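Local atomic coordinates of V-type ATPase 116 kDa subunit (Meiothermus ruber, PDB entry 3RRK), a protein that probably takes part in rotary proton transport as the membrane-linked stator subunit of a V-type ATPase, here represented by its cytoplasmic N-terminal domain. Residues A[52-55]-A[56-60]; A[65-68]-A[69-73]. All coordinates share one frame; numbering follows the deposited sequence.

In the fold
Both interactions are local and both belong to helix 56-79: interaction 1 is its N-terminal start, interaction 2 a run of turns further along, with centres about 19 Å apart. Interaction 1 lies at the surface, far from the middle of the chain, and polar side chains do much of its work, Ser55 and Glu58 closing the helix end while Leu54 alone is buried. Interaction 2 is partly buried and closer to the middle; there the hydrogen bonds joining 65-68 to 69-73 are all main-chain ones, and Trp65, Val68 and Val69 pack on other helices. Helix 224-281 borders both contacts, whereas helix 94-138 is met by interaction 2.

Interaction 1 (A[52-55]-A[56-60]); sequences YRLS and PTEEA
A capping box starts helix 56-79, with Ser55 at the N-cap and Glu58 three residues on, where the loop after strand 41-44 ends. The two residues bond to each other in both directions. Glu58 N gives its hydrogen to Ser55 OG at 3.1 Å, and Ser55 N gives its own to Glu58 OE1 at 2.6 Å in a nearly straight bond (174°) that meets the oxygen almost in line with its C-O bond. A weak bond from Ser55 OG to the same Glu58 OE1, 2.9 Å, makes this oxygen the acceptor of two donors. Ser55 OG sits between its own backbone N and carbonyl carbon (chi1 66°), where it faces Glu58 N; the Glu58 chain bends at chi2 (142°) and brings its carboxylate back over the N-cap. With an alanine here in place of the glutamate the carboxylate is gone, and Ser55 N would probably lose its acceptor, leaving only the Ser55 OG half of the capping box. The first helical turn is closed by Glu59 N bonding to Ser55 O at 2.8 Å. Beside the box, Leu54 crosses both glutamates: its CD2 lies 3.9 Å from Glu58 CB, and its CB 4.0 Å from Glu59 CG. Leu54 also packs on Val277 and Ala278 of helix 224-281, and Glu58 touches Tyr274 there. Arg53 NH1 stays 4.6 Å from Glu59 OE2, too far for a salt bridge, though the opposite charges may attract weakly. Serine at the N-cap, proline directly after it and glutamate at the third helical position are typical of a capped helix N-terminus.

Interaction 2 (A[65-68]-A[69-73]); sequences WEAV and VSQAE
Residues 65-73 form continuous alpha-helix in which four regular i to i+4 bonds join 65-68 to 69-73: Val69 N to Trp65 O and Ser70 N to Glu66 O, each 2.9 Å, then Gln71 N to Ala67 O and Ala72 N to Val68 O. The side chains add short contacts to this ladder. Val69 places CG2 anti to its carbonyl carbon, beside its own N, and the methyl lies 3.5 Å from Trp65 O, while Val69 CB is 3.4 Å from Glu66 O; the branched side chain thus lies against two carbonyl oxygens of the preceding turn. Gln71 lies along the helix over Ala67. Its CG is likewise anti to the carbonyl carbon (chi1 -74°), which carries the chain back toward the earlier turn, with CG 3.3 Å from Ala67 O and the amide OE1 3.9 Å from Ala67 CB. That amide makes van der Waals contact with the alanine methyl. Ala72 CB comes to 3.5 Å from Val68 O, and Ser70 CB to the same distance from Glu66 O. Around the helix the side chains divide between two neighbours. Trp65 reaches both, touching Leu94 of helix 94-138 and Ala267 and Glu270 of helix 224-281. Val68 and Gln71 pack on Leu101 of helix 94-138; Val69 meets Ala267, Glu66 forms a salt bridge with Lys275, and Glu73 bonds to the indole NH of Trp264, all on helix 224-281, so that this part of helix 56-79 packs against both long helices.

Interaction 1 (A[52-55]-A[56-60])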
loop_
_atom_site.group_PDB
_atom_site.type_symbol
_atom_site.label_atom_id
_atom_site.label_comp_id
_atom_site.label_asym_id
_atom_site.label_seq_id
_atom_site.Cartn_x
_atom_site.Cartn_y
_atom_site.Cartn_z
ATOM N N TYR A 52 -5.377 -37.077 4.362
ATOM C CA TYR A 52 -4.960 -35.947 5.192
ATOM C C TYR A 52 -5.402 -34.597 4.603
ATOM O O TYR A 52 -4.818 -33.553 4.886
ATOM C CB TYR A 52 -3.452 -36.000 5.432
ATOM C CG TYR A 52 -3.037 -37.266 6.149
ATOM C CD1 TYR A 52 -3.171 -37.381 7.527
ATOM C CD2 TYR A 52 -2.536 -38.358 5.446
ATOM C CE1 TYR A 52 -2.809 -38.540 8.190
ATOM C CE2 TYR A 52 -2.170 -39.524 6.100
ATOM C CZ TYR A 52 -2.310 -39.608 7.475
ATOM O OH TYR A 52 -1.951 -40.763 8.141
ATOM N N ARG A 53 -6.452 -34.654 3.789
ATOM C CA ARG A 53 -7.072 -33.504 3.141
ATOM C C ARG A 53 -7.797 -32.656 4.183
ATOM O O ARG A 53 -8.569 -33.186 4.979
ATOM C CB ARG A 53 -8.078 -34.042 2.125
ATOM C CG ARG A 53 -8.858 -33.028 1.326
ATOM C CD ARG A 53 -10.001 -33.743 0.616
ATOM N NE ARG A 53 -10.523 -33.014 -0.540
ATOM C CZ ARG A 53 -11.482 -32.094 -0.483
ATOM N NH1 ARG A 53 -12.024 -31.765 0.682
ATOM N NH2 ARG A 53 -11.892 -31.496 -1.591
ATOM N N LEU A 54 -7.549 -31.347 4.183
ATOM C CA LEU A 54 -8.167 -30.437 5.152
ATOM C C LEU A 54 -9.688 -30.467 5.080
ATOM O O LEU A 54 -10.252 -30.459 3.981
ATOM C CB LEU A 54 -7.708 -29.002 4.889
ATOM C CG LEU A 54 -6.241 -28.637 5.091
ATOM C CD1 LEU A 54 -6.009 -27.205 4.710
ATOM C CD2 LEU A 54 -5.828 -28.870 6.527
ATOM N N SER A 55 -10.355 -30.479 6.237
ATOM C CA SER A 55 -11.825 -30.395 6.281
ATOM C C SER A 55 -12.314 -28.981 5.968
ATOM O O SER A 55 -11.556 -28.019 6.091
ATOM C CB SER A 55 -12.378 -30.859 7.640
ATOM O OG SER A 55 -11.992 -30.004 8.707
ATOM N N PRO A 56 -13.579 -28.845 5.548
ATOM C CA PRO A 56 -14.115 -27.496 5.326
ATOM C C PRO A 56 -13.803 -26.636 6.525
ATOM O O PRO A 56 -13.413 -25.483 6.402
ATOM C CB PRO A 56 -15.615 -27.736 5.225
ATOM C CG PRO A 56 -15.721 -29.136 4.650
ATOM C CD PRO A 56 -14.507 -29.900 5.113
ATOM N N THR A 57 -13.937 -27.232 7.698
ATOM C CA THR A 57 -13.612 -26.550 8.941
ATOM C C THR A 57 -12.155 -26.104 9.045
ATOM O O THR A 57 -11.878 -24.963 9.421
ATOM C CB THR A 57 -14.029 -27.402 10.142
ATOM O OG1 THR A 57 -15.464 -27.436 10.197
ATOM C CG2 THR A 57 -13.497 -26.816 11.423
ATOM N N GLU A 58 -11.217 -26.976 8.695
ATOM C CA GLU A 58 -9.809 -26.584 8.714
ATOM C C GLU A 58 -9.435 -25.551 7.631
ATOM O O GLU A 58 -8.581 -24.676 7.849
ATOM C CB GLU A 58 -8.911 -27.814 8.634
ATOM C CG GLU A 58 -8.857 -28.603 9.923
ATOM C CD GLU A 58 -8.811 -30.105 9.694
ATOM O OE1 GLU A 58 -9.138 -30.561 8.575
ATOM O OE2 GLU A 58 -8.454 -30.829 10.643
ATOM N N GLU A 59 -10.067 -25.656 6.462
ATOM C CA GLU A 59 -9.870 -24.660 5.424
ATOM C C GLU A 59 -10.333 -23.274 5.882
ATOM O O GLU A 59 -9.724 -22.254 5.538
ATOM C CB GLU A 59 -10.533 -25.090 4.118
ATOM C CG GLU A 59 -9.587 -25.889 3.223
ATOM C CD GLU A 59 -10.319 -26.854 2.302
ATOM O OE1 GLU A 59 -11.444 -26.514 1.867
ATOM O OE2 GLU A 59 -9.772 -27.953 2.015
ATOM N N ALA A 60 -11.379 -23.234 6.695
ATOM C CA ALA A 60 -11.849 -21.962 7.187
ATOM C C ALA A 60 -10.876 -21.376 8.213
ATOM O O ALA A 60 -10.663 -20.161 8.272
ATOM C CB ALA A 60 -13.213 -22.108 7.746
#

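Interaction 2 (A[65-68]-A[69-73])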
loop_
_atom_site.group_PDB
_atom_site.type_symbol
_atom_site.label_atom_id
_atom_site.label_comp_id
_atom_site.label_asym_id
_atom_site.label_seq_id
_atom_site.Cartn_x
_atom_site.Cartn_y
_atom_site.Cartn_z
ATOM N N TRP A 65 -6.436 -17.452 9.473
ATOM C CA TRP A 65 -5.039 -17.198 9.837
ATOM C C TRP A 65 -4.330 -16.346 8.792
ATOM O O TRP A 65 -3.485 -15.516 9.122
ATOM C CB TRP A 65 -4.279 -18.503 10.070
ATOM C CG TRP A 65 -4.457 -19.093 11.415
ATOM C CD1 TRP A 65 -5.080 -20.270 11.715
ATOM C CD2 TRP A 65 -4.025 -18.538 12.664
ATOM N NE1 TRP A 65 -5.052 -20.490 13.074
ATOM C CE2 TRP A 65 -4.404 -19.444 13.681
ATOM C CE3 TRP A 65 -3.345 -17.364 13.022
ATOM C CZ2 TRP A 65 -4.138 -19.213 15.032
ATOM C CZ3 TRP A 65 -3.067 -17.140 14.363
ATOM C CH2 TRP A 65 -3.466 -18.065 15.354
ATOM N N GLU A 66 -4.683 -16.562 7.527
ATOM C CA GLU A 66 -4.163 -15.739 6.443
ATOM C C GLU A 66 -4.616 -14.287 6.588
ATOM O O GLU A 66 -3.859 -13.360 6.318
ATOM C CB GLU A 66 -4.594 -16.299 5.099
ATOM C CG GLU A 66 -3.960 -17.639 4.754
ATOM C CD GLU A 66 -4.448 -18.190 3.425
ATOM O OE1 GLU A 66 -5.665 -18.032 3.138
ATOM O OE2 GLU A 66 -3.611 -18.772 2.678
ATOM N N ALA A 67 -5.856 -14.108 7.033
ATOM C CA ALA A 67 -6.425 -12.782 7.272
ATOM C C ALA A 67 -5.699 -12.115 8.441
ATOM O O ALA A 67 -5.390 -10.921 8.390
ATOM C CB ALA A 67 -7.942 -12.881 7.542
ATOM N N VAL A 68 -5.418 -12.886 9.490
ATOM C CA VAL A 68 -4.542 -12.392 10.545
ATOM C C VAL A 68 -3.176 -11.957 9.992
ATOM O O VAL A 68 -2.703 -10.868 10.289
ATOM C CB VAL A 68 -4.313 -13.415 11.657
ATOM C CG1 VAL A 68 -3.386 -12.827 12.696
ATOM C CG2 VAL A 68 -5.621 -13.841 12.288
ATOM N N VAL A 69 -2.554 -12.786 9.165
ATOM C CA VAL A 69 -1.266 -12.401 8.593
ATOM C C VAL A 69 -1.376 -11.074 7.840
ATOM O O VAL A 69 -0.597 -10.147 8.042
ATOM C CB VAL A 69 -0.700 -13.479 7.640
ATOM C CG1 VAL A 69 0.381 -12.883 6.749
ATOM C CG2 VAL A 69 -0.174 -14.677 8.422
ATOM N N SER A 70 -2.353 -10.987 6.959
ATOM C CA SER A 70 -2.513 -9.801 6.130
ATOM C C SER A 70 -2.861 -8.530 6.929
ATOM O O SER A 70 -2.346 -7.461 6.648
ATOM C CB SER A 70 -3.545 -10.086 5.046
ATOM O OG SER A 70 -4.274 -8.922 4.732
ATOM N N GLN A 71 -3.714 -8.649 7.939
ATOM C CA GLN A 71 -4.079 -7.485 8.753
ATOM C C GLN A 71 -2.956 -6.981 9.649
ATOM O O GLN A 71 -2.837 -5.778 9.892
ATOM C CB GLN A 71 -5.292 -7.787 9.626
ATOM C CG GLN A 71 -6.610 -7.851 8.906
ATOM C CD GLN A 71 -7.662 -8.609 9.712
ATOM O OE1 GLN A 71 -8.466 -9.347 9.145
ATOM N NE2 GLN A 71 -7.655 -8.438 11.036
ATOM N N ALA A 72 -2.154 -7.900 10.176
ATOM C CA ALA A 72 -1.007 -7.495 10.972
ATOM C C ALA A 72 0.039 -6.809 10.081
ATOM O O ALA A 72 0.563 -5.759 10.446
ATOM C CB ALA A 72 -0.411 -8.682 11.712
ATOM N N GLU A 73 0.334 -7.385 8.915
ATOM C CA GLU A 73 1.252 -6.727 7.983
ATOM C C GLU A 73 0.774 -5.317 7.677
ATOM O O GLU A 73 1.506 -4.350 7.840
ATOM C CB GLU A 73 1.416 -7.518 6.686
ATOM C CG GLU A 73 2.431 -8.657 6.816
ATOM C CD GLU A 73 2.541 -9.546 5.566
ATOM O OE1 GLU A 73 1.735 -9.377 4.612
ATOM O OE2 GLU A 73 3.440 -10.421 5.550
#